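Local coordinates for molybdopterin biosynthesis moeA protein (Pyrococcus horikoshii, PDB 1WU2), which probably catalyses the insertion of molybdenum into molybdopterin, a late step of molybdenum cofactor biosynthesis, as in other MoeA proteins, at residues Lys329-Asp334 with Gly388-Ile393; Lys347-Asn352 with Ala371-Leu376; Thr279-Gly284 with Gly341-Ile346. All blocks are in the same frame, centred on the assembly; numbering follows the deposited sequence.

Contact 1: Lys329-Asp334 with Gly388-Ile393; sequences KAILQD and GEEVWI
K329 lies between W392 and E390 on one face of an antiparallel strand pair. Its CB sits 4.1 Å above the plane of the W392 indole, displaced toward the rim near CZ3, so the lysine's aliphatic root meets the ring. With CG anti to the backbone N (chi1 -179°) and a bend at chi3 that places CE, the chain slants across E390 and brings CE to 3.5 Å from E390 OE2. K329 NZ stays 4.1 Å from E390 OE2, too far for a salt bridge, though opposite charges so close would probably still attract. Lysine and glutamate suit these places because their methylenes can lie against a neighbour while the charged ends reach outward. W392 packs on G353 and I331 on K329 of the second subunit.

The other face is apolar. L332 crosses V391 at about a right angle, its CD1 4.0 Å from V391 CG2. A330 is small enough to lie against the Y350 ring, and its CB meets I393 CD1 at 4.4 Å.

The backbones are joined by A330 N to V391 O (3.0 Å) and V391 N to A330 O (2.9 Å). L332 N also bonds to E389 O, and G388 N returns to L332 O. With A330, L332, V391 and I393 on the apolar side and K329, I331, E390 and W392 on a mixed outer face, the pair fits the wall of the closed C-terminal barrel.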
ATOM      1  N   LYS A 329       1.531  15.681  -3.844  1.00 32.74           N
ATOM      2  CA  LYS A 329       1.370  16.958  -4.543  1.00 32.93           C
ATOM      3  C   LYS A 329       1.264  16.692  -6.045  1.00 32.83           C
ATOM      4  O   LYS A 329       2.055  15.933  -6.596  1.00 32.77           O
ATOM      5  CB  LYS A 329       2.572  17.862  -4.248  1.00 33.10           C
ATOM      6  CG  LYS A 329       2.538  19.246  -4.907  1.00 33.99           C
ATOM      7  CD  LYS A 329       3.947  19.841  -5.048  1.00 35.21           C
ATOM      8  CE  LYS A 329       4.079  21.179  -4.327  1.00 35.93           C
ATOM      9  NZ  LYS A 329       5.501  21.609  -4.200  1.00 36.52           N
ATOM     10  N   ALA A 330       0.296  17.325  -6.704  1.00 32.93           N
ATOM     11  CA  ALA A 330       0.047  17.089  -8.127  1.00 33.07           C
ATOM     12  C   ALA A 330      -0.536  18.311  -8.835  1.00 33.28           C
ATOM     13  O   ALA A 330      -1.288  19.078  -8.247  1.00 33.09           O
ATOM     14  CB  ALA A 330      -0.879  15.900  -8.304  1.00 33.01           C
ATOM     15  N   ILE A 331      -0.183  18.475 -10.107  1.00 33.64           N
ATOM     16  CA  ILE A 331      -0.750  19.527 -10.941  1.00 33.89           C
ATOM     17  C   ILE A 331      -2.043  19.007 -11.550  1.00 34.09           C
ATOM     18  O   ILE A 331      -2.077  17.921 -12.117  1.00 33.83           O
ATOM     19  CB  ILE A 331       0.246  19.946 -12.044  1.00 34.00           C
ATOM     20  CG1 ILE A 331       1.536  20.487 -11.416  1.00 34.03           C
ATOM     21  CG2 ILE A 331      -0.379  20.997 -12.973  1.00 34.28           C
ATOM     22  CD1 ILE A 331       2.716  19.542 -11.533  1.00 34.55           C
ATOM     23  N   LEU A 332      -3.101  19.802 -11.445  1.00 34.47           N
ATOM     24  CA  LEU A 332      -4.433  19.375 -11.849  1.00 34.86           C
ATOM     25  C   LEU A 332      -4.620  19.536 -13.359  1.00 35.19           C
ATOM     26  O   LEU A 332      -4.376  20.605 -13.904  1.00 35.14           O
ATOM     27  CB  LEU A 332      -5.479  20.190 -11.089  1.00 34.91           C
ATOM     28  CG  LEU A 332      -6.906  19.654 -11.003  1.00 34.91           C
ATOM     29  CD1 LEU A 332      -6.959  18.296 -10.331  1.00 34.70           C
ATOM     30  CD2 LEU A 332      -7.764  20.663 -10.249  1.00 34.74           C
ATOM     31  N   GLN A 333      -5.056  18.467 -14.024  1.00 35.66           N
ATOM     32  CA  GLN A 333      -5.205  18.459 -15.479  1.00 36.02           C
ATOM     33  C   GLN A 333      -6.435  19.228 -15.959  1.00 36.26           C
ATOM     34  O   GLN A 333      -6.389  19.876 -17.004  1.00 36.43           O
ATOM     35  CB  GLN A 333      -5.279  17.021 -16.008  1.00 36.01           C
ATOM     36  CG  GLN A 333      -5.128  16.914 -17.526  1.00 36.08           C
ATOM     37  CD  GLN A 333      -5.125  15.479 -18.023  1.00 36.41           C
ATOM     38  OE1 GLN A 333      -4.412  14.631 -17.488  1.00 36.04           O
ATOM     39  NE2 GLN A 333      -5.920  15.206 -19.051  1.00 37.08           N
ATOM     40  N   ASP A 334      -7.528  19.132 -15.205  1.00 36.55           N
ATOM     41  CA  ASP A 334      -8.818  19.685 -15.619  1.00 36.77           C
ATOM     42  C   ASP A 334      -9.435  20.567 -14.541  1.00 36.70           C
ATOM     43  O   ASP A 334      -9.057  20.492 -13.374  1.00 36.81           O
ATOM     44  CB  ASP A 334      -9.795  18.552 -15.957  1.00 36.95           C
ATOM     45  CG  ASP A 334      -9.144  17.427 -16.750  1.00 37.50           C
ATOM     46  OD1 ASP A 334      -8.719  17.672 -17.900  1.00 38.99           O
ATOM     47  OD2 ASP A 334      -9.013  16.268 -16.301  1.00 37.92           O
ATOM     48  N   GLY A 388      -3.890  23.566 -13.703  1.00 40.22           N
ATOM     49  CA  GLY A 388      -2.656  24.282 -13.421  1.00 39.78           C
ATOM     50  C   GLY A 388      -2.415  24.457 -11.931  1.00 39.28           C
ATOM     51  O   GLY A 388      -1.267  24.491 -11.494  1.00 39.26           O
ATOM     52  N   GLU A 389      -3.493  24.587 -11.158  1.00 38.79           N
ATOM     53  CA  GLU A 389      -3.407  24.665  -9.700  1.00 38.43           C
ATOM     54  C   GLU A 389      -2.847  23.368  -9.129  1.00 37.81           C
ATOM     55  O   GLU A 389      -3.239  22.282  -9.546  1.00 37.64           O
ATOM     56  CB  GLU A 389      -4.787  24.909  -9.075  1.00 38.59           C
ATOM     57  CG  GLU A 389      -5.246  26.359  -9.049  1.00 39.19           C
ATOM     58  CD  GLU A 389      -6.317  26.604  -7.999  1.00 39.89           C
ATOM     59  OE1 GLU A 389      -5.992  26.548  -6.790  1.00 40.26           O
ATOM     60  OE2 GLU A 389      -7.484  26.849  -8.375  1.00 40.24           O
ATOM     61  N   GLU A 390      -1.937  23.490  -8.169  1.00 37.18           N
ATOM     62  CA  GLU A 390      -1.442  22.338  -7.434  1.00 36.74           C
ATOM     63  C   GLU A 390      -2.457  21.918  -6.373  1.00 35.78           C
ATOM     64  O   GLU A 390      -3.038  22.758  -5.689  1.00 35.64           O
ATOM     65  CB  GLU A 390      -0.097  22.652  -6.784  1.00 36.98           C
ATOM     66  CG  GLU A 390       1.005  22.926  -7.792  1.00 38.14           C
ATOM     67  CD  GLU A 390       2.371  23.013  -7.146  1.00 39.98           C
ATOM     68  OE1 GLU A 390       2.529  23.814  -6.193  1.00 41.24           O
ATOM     69  OE2 GLU A 390       3.286  22.281  -7.592  1.00 41.13           O
ATOM     70  N   VAL A 391      -2.665  20.611  -6.255  1.00 34.78           N
ATOM     71  CA  VAL A 391      -3.616  20.042  -5.308  1.00 33.95           C
ATOM     72  C   VAL A 391      -2.993  18.876  -4.550  1.00 33.17           C
ATOM     73  O   VAL A 391      -2.035  18.257  -5.015  1.00 32.79           O
ATOM     74  CB  VAL A 391      -4.901  19.553  -6.017  1.00 33.97           C
ATOM     75  CG1 VAL A 391      -5.636  20.725  -6.649  1.00 33.89           C
ATOM     76  CG2 VAL A 391      -4.587  18.484  -7.069  1.00 34.15           C
ATOM     77  N   TRP A 392      -3.552  18.594  -3.376  1.00 32.25           N
ATOM     78  CA  TRP A 392      -3.142  17.469  -2.552  1.00 31.58           C
ATOM     79  C   TRP A 392      -4.170  16.358  -2.696  1.00 30.88           C
ATOM     80  O   TRP A 392      -5.373  16.595  -2.577  1.00 30.95           O
ATOM     81  CB  TRP A 392      -3.011  17.905  -1.092  1.00 31.65           C
ATOM     82  CG  TRP A 392      -1.986  18.971  -0.927  1.00 32.28           C
ATOM     83  CD1 TRP A 392      -2.182  20.318  -1.009  1.00 32.84           C
ATOM     84  CD2 TRP A 392      -0.588  18.783  -0.694  1.00 33.22           C
ATOM     85  NE1 TRP A 392      -0.993  20.983  -0.826  1.00 33.21           N
ATOM     86  CE2 TRP A 392       0.003  20.064  -0.631  1.00 33.59           C
ATOM     87  CE3 TRP A 392       0.230  17.660  -0.525  1.00 33.86           C
ATOM     88  CZ2 TRP A 392       1.368  20.250  -0.407  1.00 34.26           C
ATOM     89  CZ3 TRP A 392       1.585  17.844  -0.303  1.00 34.12           C
ATOM     90  CH2 TRP A 392       2.141  19.130  -0.245  1.00 34.23           C
ATOM     91  N   ILE A 393      -3.687  15.151  -2.971  1.00 29.85           N
ATOM     92  CA  ILE A 393      -4.546  13.995  -3.181  1.00 29.09           C
ATOM     93  C   ILE A 393      -4.104  12.843  -2.289  1.00 28.49           C
ATOM     94  O   ILE A 393      -2.974  12.818  -1.812  1.00 28.32           O
ATOM     95  CB  ILE A 393      -4.541  13.575  -4.677  1.00 28.97           C
ATOM     96  CG1 ILE A 393      -3.149  13.110  -5.121  1.00 28.71           C
ATOM     97  CG2 ILE A 393      -5.019  14.730  -5.543  1.00 28.90           C
ATOM     98  CD1 ILE A 393      -3.110  12.556  -6.527  1.00 28.65           C
TER

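Contact 2: Lys347-Asn352 with Ala371-Leu376; sequences KIYYEN and ASNAYL
A classic beta bulge places two residues, N373 and A374, opposite I348 where strand 374-378 begins to pair with strand 347-351. I348 N donates to A374 O at 3.1 Å, while I348 O receives N373 N at 2.7 Å.

The side chain of N373 continues the pairing. Its chi1 of -134°, away from the staggered positions, puts CG beside the Y349 ring, beyond its rim; from there the amide lies only 7° from parallel to the ring. ND2 stands 3.6 Å above that ring, toward its rim, and is shared between two acceptors: Y350 O at 2.9 Å, close to the amide plane, and a water at 2.7 Å that also bonds to Y349 OH. Asparagine suits the site because one flat group lays its ND2 over the rim of an aromatic face and offers two N-H bonds. An alanine here would probably deprive Y350 O of this donor, release the water's tie and uncover part of the Y349 face.

Apolar packing lies further along, where I348 CG1 meets L376 CB at 4.0 Å and A374 has only a methyl to fit beside I348. S372 lays CB against K347 CB at 3.8 Å, and its OG turns to Y396 OH and helix 367-371. Y350 OH reaches K327 O of the second subunit. The whole is an antiparallel strand pair in the barrel wall, entered through a classic bulge just after helix 367-371.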
ATOM      1  N   LYS A 347     -12.737  11.621  -7.696  1.00 27.06           N
ATOM      2  CA  LYS A 347     -11.873  10.519  -8.102  1.00 27.14           C
ATOM      3  C   LYS A 347     -10.824  11.019  -9.093  1.00 27.04           C
ATOM      4  O   LYS A 347     -11.143  11.730 -10.040  1.00 26.89           O
ATOM      5  CB  LYS A 347     -12.703   9.385  -8.708  1.00 27.14           C
ATOM      6  CG  LYS A 347     -13.673   8.744  -7.711  1.00 27.62           C
ATOM      7  CD  LYS A 347     -14.836   8.035  -8.405  1.00 28.47           C
ATOM      8  CE  LYS A 347     -15.927   9.012  -8.847  1.00 28.90           C
ATOM      9  NZ  LYS A 347     -16.612   9.688  -7.698  1.00 29.70           N
ATOM     10  N   ILE A 348      -9.573  10.635  -8.849  1.00 27.19           N
ATOM     11  CA  ILE A 348      -8.415  11.100  -9.608  1.00 27.18           C
ATOM     12  C   ILE A 348      -7.608   9.911 -10.117  1.00 27.42           C
ATOM     13  O   ILE A 348      -7.416   8.952  -9.388  1.00 27.11           O
ATOM     14  CB  ILE A 348      -7.506  11.936  -8.674  1.00 27.11           C
ATOM     15  CG1 ILE A 348      -8.236  13.183  -8.152  1.00 26.75           C
ATOM     16  CG2 ILE A 348      -6.184  12.297  -9.367  1.00 26.90           C
ATOM     17  CD1 ILE A 348      -8.632  14.180  -9.214  1.00 26.62           C
ATOM     18  N   TYR A 349      -7.128   9.971 -11.357  1.00 27.94           N
ATOM     19  CA  TYR A 349      -6.046   9.086 -11.785  1.00 28.46           C
ATOM     20  C   TYR A 349      -4.749   9.875 -11.799  1.00 28.73           C
ATOM     21  O   TYR A 349      -4.563  10.766 -12.627  1.00 28.73           O
ATOM     22  CB  TYR A 349      -6.284   8.447 -13.154  1.00 28.57           C
ATOM     23  CG  TYR A 349      -5.283   7.340 -13.435  1.00 29.20           C
ATOM     24  CD1 TYR A 349      -4.157   7.568 -14.225  1.00 29.82           C
ATOM     25  CD2 TYR A 349      -5.447   6.079 -12.878  1.00 29.76           C
ATOM     26  CE1 TYR A 349      -3.231   6.555 -14.463  1.00 30.42           C
ATOM     27  CE2 TYR A 349      -4.533   5.063 -13.108  1.00 30.34           C
ATOM     28  CZ  TYR A 349      -3.428   5.303 -13.900  1.00 30.82           C
ATOM     29  OH  TYR A 349      -2.528   4.284 -14.122  1.00 31.56           O
ATOM     30  N   TYR A 350      -3.864   9.537 -10.868  1.00 29.16           N
ATOM     31  CA  TYR A 350      -2.570  10.184 -10.735  1.00 29.58           C
ATOM     32  C   TYR A 350      -1.492   9.403 -11.487  1.00 30.20           C
ATOM     33  O   TYR A 350      -1.285   8.216 -11.225  1.00 30.05           O
ATOM     34  CB  TYR A 350      -2.184  10.286  -9.257  1.00 29.46           C
ATOM     35  CG  TYR A 350      -0.775  10.780  -9.055  1.00 29.27           C
ATOM     36  CD1 TYR A 350      -0.477  12.138  -9.123  1.00 29.22           C
ATOM     37  CD2 TYR A 350       0.267   9.888  -8.827  1.00 29.27           C
ATOM     38  CE1 TYR A 350       0.821  12.594  -8.955  1.00 29.48           C
ATOM     39  CE2 TYR A 350       1.565  10.332  -8.662  1.00 29.45           C
ATOM     40  CZ  TYR A 350       1.837  11.686  -8.725  1.00 29.77           C
ATOM     41  OH  TYR A 350       3.127  12.124  -8.561  1.00 31.07           O
ATOM     42  N   GLU A 351      -0.823  10.076 -12.421  1.00 30.98           N
ATOM     43  CA  GLU A 351       0.415   9.575 -13.023  1.00 31.84           C
ATOM     44  C   GLU A 351       1.286  10.723 -13.546  1.00 32.32           C
ATOM     45  O   GLU A 351       0.774  11.707 -14.092  1.00 32.33           O
ATOM     46  CB  GLU A 351       0.127   8.563 -14.145  1.00 32.00           C
ATOM     47  CG  GLU A 351      -0.340   9.164 -15.467  1.00 32.88           C
ATOM     48  CD  GLU A 351      -0.573   8.120 -16.545  1.00 34.16           C
ATOM     49  OE1 GLU A 351      -0.062   6.988 -16.411  1.00 35.01           O
ATOM     50  OE2 GLU A 351      -1.272   8.436 -17.533  1.00 35.19           O
ATOM     51  N   ASN A 352       2.602  10.577 -13.375  1.00 32.90           N
ATOM     52  CA  ASN A 352       3.590  11.560 -13.835  1.00 33.38           C
ATOM     53  C   ASN A 352       3.373  12.953 -13.236  1.00 33.40           C
ATOM     54  O   ASN A 352       3.407  13.955 -13.948  1.00 33.57           O
ATOM     55  CB  ASN A 352       3.610  11.649 -15.371  1.00 33.51           C
ATOM     56  CG  ASN A 352       3.789  10.297 -16.042  1.00 34.52           C
ATOM     57  OD1 ASN A 352       3.465  10.135 -17.220  1.00 36.34           O
ATOM     58  ND2 ASN A 352       4.311   9.321 -15.301  1.00 35.63           N
ATOM     59  N   ALA A 371     -11.148   3.081 -12.805  1.00 27.70           N
ATOM     60  CA  ALA A 371     -10.270   3.944 -13.593  1.00 27.51           C
ATOM     61  C   ALA A 371      -9.508   4.958 -12.739  1.00 27.30           C
ATOM     62  O   ALA A 371      -8.652   5.677 -13.257  1.00 27.39           O
ATOM     63  CB  ALA A 371     -11.078   4.670 -14.672  1.00 27.50           C
ATOM     64  N   SER A 372      -9.814   5.010 -11.442  1.00 26.99           N
ATOM     65  CA  SER A 372      -9.209   5.987 -10.536  1.00 26.80           C
ATOM     66  C   SER A 372      -8.122   5.380  -9.650  1.00 26.70           C
ATOM     67  O   SER A 372      -8.101   4.177  -9.395  1.00 26.69           O
ATOM     68  CB  SER A 372     -10.279   6.649  -9.662  1.00 26.66           C
ATOM     69  OG  SER A 372     -10.991   5.696  -8.900  1.00 26.92           O
ATOM     70  N   ASN A 373      -7.244   6.258  -9.178  1.00 26.45           N
ATOM     71  CA  ASN A 373      -6.019   5.921  -8.461  1.00 26.50           C
ATOM     72  C   ASN A 373      -5.959   6.531  -7.067  1.00 26.06           C
ATOM     73  O   ASN A 373      -5.090   6.194  -6.266  1.00 26.05           O
ATOM     74  CB  ASN A 373      -4.837   6.517  -9.238  1.00 26.65           C
ATOM     75  CG  ASN A 373      -3.707   5.560  -9.397  1.00 27.49           C
ATOM     76  OD1 ASN A 373      -3.748   4.442  -8.880  1.00 29.45           O
ATOM     77  ND2 ASN A 373      -2.681   5.981 -10.127  1.00 27.51           N
ATOM     78  N   ALA A 374      -6.860   7.461  -6.804  1.00 25.65           N
ATOM     79  CA  ALA A 374      -6.678   8.413  -5.724  1.00 25.45           C
ATOM     80  C   ALA A 374      -7.942   9.231  -5.560  1.00 25.11           C
ATOM     81  O   ALA A 374      -8.905   9.045  -6.300  1.00 24.99           O
ATOM     82  CB  ALA A 374      -5.494   9.337  -6.039  1.00 25.42           C
ATOM     83  N   TYR A 375      -7.940  10.132  -4.589  1.00 24.89           N
ATOM     84  CA  TYR A 375      -9.019  11.091  -4.467  1.00 24.80           C
ATOM     85  C   TYR A 375      -8.553  12.449  -3.970  1.00 25.01           C
ATOM     86  O   TYR A 375      -7.534  12.576  -3.300  1.00 24.89           O
ATOM     87  CB  TYR A 375     -10.158  10.540  -3.601  1.00 24.70           C
ATOM     88  CG  TYR A 375      -9.823  10.244  -2.155  1.00 24.11           C
ATOM     89  CD1 TYR A 375     -10.064  11.188  -1.156  1.00 23.77           C
ATOM     90  CD2 TYR A 375      -9.316   9.007  -1.776  1.00 23.37           C
ATOM     91  CE1 TYR A 375      -9.790  10.911   0.178  1.00 23.67           C
ATOM     92  CE2 TYR A 375      -9.036   8.719  -0.443  1.00 23.73           C
ATOM     93  CZ  TYR A 375      -9.276   9.675   0.528  1.00 24.04           C
ATOM     94  OH  TYR A 375      -9.000   9.399   1.845  1.00 24.69           O
ATOM     95  N   LEU A 376      -9.326  13.458  -4.338  1.00 25.45           N
ATOM     96  CA  LEU A 376      -9.109  14.832  -3.938  1.00 25.84           C
ATOM     97  C   LEU A 376     -10.320  15.274  -3.132  1.00 26.21           C
ATOM     98  O   LEU A 376     -11.451  14.955  -3.479  1.00 26.11           O
ATOM     99  CB  LEU A 376      -8.953  15.706  -5.186  1.00 25.91           C
ATOM    100  CG  LEU A 376      -9.112  17.216  -5.016  1.00 25.81           C
ATOM    101  CD1 LEU A 376      -7.982  17.772  -4.181  1.00 25.96           C
ATOM    102  CD2 LEU A 376      -9.160  17.884  -6.372  1.00 26.63           C
TER
HETATM  103  O   HOH W   1      -1.752   3.616 -11.025  1.00 47.15           O

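Contact 3: Thr279-Gly284 with Gly341-Ile346; sequences TTIKPG and GRYEFI
R342 and T280 begin a short parallel pairing between strands 281-282 and 343-346, and hydrogen bonds carry most of it. In the backbone, Y343 N donates to T280 O, K282 N to Y343 O at 3.0 Å, and F345 N to K282 O at 3.0 Å.

The guanidinium of R342 adds a second set. Bends at chi2 and chi3 fold its chain back over the neighbouring segment, with NE 3.1 Å from T280 O and NH2 3.2 Å from I281 O. Both acceptors lie in the guanidinium plane, so the two bonds fix its rotation, and each N-H approaches from above the plane of its carbonyl. T280 O thus holds two donors, R342 NE and Y343 N, on opposite faces of its plane. Arginine suits the place because its spaced N-H groups can serve two successive carbonyls.

Van der Waals contacts follow. K282 crosses R342 at about a right angle, its CB 3.4 Å from R342 NH2. T280 CG2 meets Y343 CB at 3.7 Å. P283, after a cis peptide bond, brings CD to 4.3 Å from F345 CB, while the F345 ring stacks on Y375 and packs on helix 300-319.

Charge enters more loosely. K282 and E344 run side by side, pointing the same way, with K282 NZ 4.5 Å from E344 OE1, and a water donates to both K282 O and E344 OE1. The chemistry implies that at this contact the probable molybdopterin-binding region and the C-terminal region are joined largely by directed bonds to backbone carbonyls, and that E344 probably offsets part of the charge of K282.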
ATOM      1  N   THR A 279     -25.298  14.259   5.749  1.00 32.87           N
ATOM      2  CA  THR A 279     -24.013  14.920   5.856  1.00 32.69           C
ATOM      3  C   THR A 279     -23.702  15.681   4.568  1.00 32.47           C
ATOM      4  O   THR A 279     -24.424  15.587   3.572  1.00 32.25           O
ATOM      5  CB  THR A 279     -22.917  13.874   6.206  1.00 32.78           C
ATOM      6  OG1 THR A 279     -21.815  14.509   6.871  1.00 33.23           O
ATOM      7  CG2 THR A 279     -22.297  13.255   4.963  1.00 32.36           C
ATOM      8  N   THR A 280     -22.608  16.421   4.598  1.00 32.40           N
ATOM      9  CA  THR A 280     -22.287  17.381   3.554  1.00 32.26           C
ATOM     10  C   THR A 280     -21.562  16.764   2.340  1.00 32.15           C
ATOM     11  O   THR A 280     -21.542  17.359   1.264  1.00 31.90           O
ATOM     12  CB  THR A 280     -21.481  18.535   4.205  1.00 32.24           C
ATOM     13  OG1 THR A 280     -22.382  19.566   4.633  1.00 32.44           O
ATOM     14  CG2 THR A 280     -20.594  19.235   3.238  1.00 32.53           C
ATOM     15  N   ILE A 281     -20.999  15.568   2.494  1.00 32.05           N
ATOM     16  CA  ILE A 281     -20.184  14.977   1.426  1.00 32.09           C
ATOM     17  C   ILE A 281     -20.994  14.651   0.165  1.00 32.20           C
ATOM     18  O   ILE A 281     -22.210  14.474   0.220  1.00 32.16           O
ATOM     19  CB  ILE A 281     -19.405  13.720   1.919  1.00 32.00           C
ATOM     20  CG1 ILE A 281     -20.334  12.516   2.115  1.00 31.86           C
ATOM     21  CG2 ILE A 281     -18.626  14.033   3.196  1.00 31.77           C
ATOM     22  CD1 ILE A 281     -19.599  11.194   2.228  1.00 32.07           C
ATOM     23  N   LYS A 282     -20.294  14.570  -0.962  1.00 32.35           N
ATOM     24  CA  LYS A 282     -20.900  14.289  -2.257  1.00 32.65           C
ATOM     25  C   LYS A 282     -19.875  13.574  -3.148  1.00 32.72           C
ATOM     26  O   LYS A 282     -18.835  14.154  -3.451  1.00 32.85           O
ATOM     27  CB  LYS A 282     -21.348  15.590  -2.933  1.00 32.73           C
ATOM     28  CG  LYS A 282     -22.185  15.385  -4.198  1.00 33.41           C
ATOM     29  CD  LYS A 282     -22.251  16.653  -5.048  1.00 34.60           C
ATOM     30  CE  LYS A 282     -22.873  16.389  -6.419  1.00 35.22           C
ATOM     31  NZ  LYS A 282     -21.919  16.659  -7.537  1.00 35.87           N
ATOM     32  N   PRO A 283     -20.136  12.331  -3.560  1.00 32.81           N
ATOM     33  CA  PRO A 283     -21.320  11.554  -3.162  1.00 32.91           C
ATOM     34  C   PRO A 283     -21.255  11.077  -1.710  1.00 33.06           C
ATOM     35  O   PRO A 283     -20.275  11.351  -1.019  1.00 33.06           O
ATOM     36  CB  PRO A 283     -21.284  10.355  -4.118  1.00 32.91           C
ATOM     37  CG  PRO A 283     -19.843  10.189  -4.466  1.00 32.85           C
ATOM     38  CD  PRO A 283     -19.262  11.573  -4.473  1.00 32.77           C
ATOM     39  N   GLY A 284     -22.296  10.375  -1.265  1.00 33.41           N
ATOM     40  CA  GLY A 284     -22.350   9.815   0.078  1.00 33.69           C
ATOM     41  C   GLY A 284     -23.087  10.670   1.090  1.00 34.01           C
ATOM     42  O   GLY A 284     -22.935  10.468   2.293  1.00 33.84           O
ATOM     43  N   GLY A 341     -21.158  24.552   0.026  1.00 31.83           N
ATOM     44  CA  GLY A 341     -21.936  23.783   0.980  1.00 31.54           C
ATOM     45  C   GLY A 341     -21.783  22.272   0.857  1.00 31.21           C
ATOM     46  O   GLY A 341     -22.346  21.545   1.674  1.00 31.22           O
ATOM     47  N   ARG A 342     -21.034  21.797  -0.142  1.00 30.74           N
ATOM     48  CA  ARG A 342     -20.825  20.360  -0.348  1.00 30.38           C
ATOM     49  C   ARG A 342     -19.342  19.998  -0.390  1.00 30.13           C
ATOM     50  O   ARG A 342     -18.554  20.628  -1.099  1.00 30.14           O
ATOM     51  CB  ARG A 342     -21.510  19.883  -1.631  1.00 30.33           C
ATOM     52  CG  ARG A 342     -23.009  20.192  -1.707  1.00 30.09           C
ATOM     53  CD  ARG A 342     -23.841  19.536  -0.625  1.00 29.39           C
ATOM     54  NE  ARG A 342     -23.792  18.079  -0.713  1.00 29.49           N
ATOM     55  CZ  ARG A 342     -24.528  17.339  -1.538  1.00 29.56           C
ATOM     56  NH1 ARG A 342     -25.407  17.893  -2.369  1.00 29.49           N
ATOM     57  NH2 ARG A 342     -24.387  16.021  -1.523  1.00 30.07           N
ATOM     58  N   TYR A 343     -18.982  18.971   0.377  1.00 29.73           N
ATOM     59  CA  TYR A 343     -17.614  18.482   0.474  1.00 29.38           C
ATOM     60  C   TYR A 343     -17.402  17.429  -0.611  1.00 29.29           C
ATOM     61  O   TYR A 343     -17.921  16.321  -0.514  1.00 29.23           O
ATOM     62  CB  TYR A 343     -17.381  17.888   1.863  1.00 29.29           C
ATOM     63  CG  TYR A 343     -15.935  17.676   2.231  1.00 28.86           C
ATOM     64  CD1 TYR A 343     -15.288  16.482   1.929  1.00 28.04           C
ATOM     65  CD2 TYR A 343     -15.219  18.662   2.901  1.00 28.42           C
ATOM     66  CE1 TYR A 343     -13.961  16.284   2.271  1.00 28.06           C
ATOM     67  CE2 TYR A 343     -13.891  18.475   3.249  1.00 28.00           C
ATOM     68  CZ  TYR A 343     -13.268  17.283   2.932  1.00 27.99           C
ATOM     69  OH  TYR A 343     -11.951  17.089   3.276  1.00 27.49           O
ATOM     70  N   GLU A 344     -16.637  17.785  -1.640  1.00 29.10           N
ATOM     71  CA  GLU A 344     -16.499  16.955  -2.836  1.00 29.05           C
ATOM     72  C   GLU A 344     -15.469  15.843  -2.654  1.00 28.70           C
ATOM     73  O   GLU A 344     -14.313  16.104  -2.334  1.00 28.67           O
ATOM     74  CB  GLU A 344     -16.083  17.795  -4.060  1.00 29.13           C
ATOM     75  CG  GLU A 344     -16.681  19.191  -4.167  1.00 29.93           C
ATOM     76  CD  GLU A 344     -18.179  19.189  -4.388  1.00 30.93           C
ATOM     77  OE1 GLU A 344     -18.738  18.124  -4.726  1.00 31.68           O
ATOM     78  OE2 GLU A 344     -18.794  20.263  -4.221  1.00 31.45           O
ATOM     79  N   PHE A 345     -15.899  14.607  -2.874  1.00 28.46           N
ATOM     80  CA  PHE A 345     -14.997  13.472  -3.022  1.00 28.04           C
ATOM     81  C   PHE A 345     -14.819  13.265  -4.523  1.00 27.90           C
ATOM     82  O   PHE A 345     -15.740  12.822  -5.210  1.00 28.20           O
ATOM     83  CB  PHE A 345     -15.598  12.232  -2.356  1.00 27.96           C
ATOM     84  CG  PHE A 345     -14.690  11.029  -2.351  1.00 27.41           C
ATOM     85  CD1 PHE A 345     -14.765  10.083  -3.366  1.00 26.93           C
ATOM     86  CD2 PHE A 345     -13.787  10.825  -1.314  1.00 26.94           C
ATOM     87  CE1 PHE A 345     -13.943   8.957  -3.357  1.00 26.90           C
ATOM     88  CE2 PHE A 345     -12.962   9.706  -1.298  1.00 26.61           C
ATOM     89  CZ  PHE A 345     -13.037   8.773  -2.326  1.00 26.74           C
ATOM     90  N   ILE A 346     -13.637  13.602  -5.024  1.00 27.56           N
ATOM     91  CA  ILE A 346     -13.360  13.599  -6.456  1.00 27.24           C
ATOM     92  C   ILE A 346     -12.362  12.509  -6.784  1.00 27.12           C
ATOM     93  O   ILE A 346     -11.268  12.485  -6.232  1.00 26.93           O
ATOM     94  CB  ILE A 346     -12.789  14.969  -6.897  1.00 27.14           C
ATOM     95  CG1 ILE A 346     -13.774  16.100  -6.577  1.00 26.92           C
ATOM     96  CG2 ILE A 346     -12.435  14.954  -8.385  1.00 27.02           C
ATOM     97  CD1 ILE A 346     -15.149  15.939  -7.211  1.00 26.76           C
TER
HETATM   98  O   HOH W   2     -18.216  15.437  -5.965  1.00 42.85           O

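From the N terminus, 279-284 comes first and pairs with 341-346, so contact 3 closes a loop that includes helix 300-319. Within that loop 329-334 opens contact 1, which ends only at 388-393; the two therefore cross. Contact 2, 347-352 with 371-376, begins after contact 3 has closed and lies wholly between the halves of contact 1. Strand 343-351 serves contacts 2 and 3, and L376 N probably bonds to I346 O between them. Contacts 1 and 2 touch through neighbouring strands 374-378 and 390-395, with Y350 against A330 and I393. Both are pairings in the wall of the C-terminal barrel, and contact 3 ties it to the probable molybdopterin-binding region.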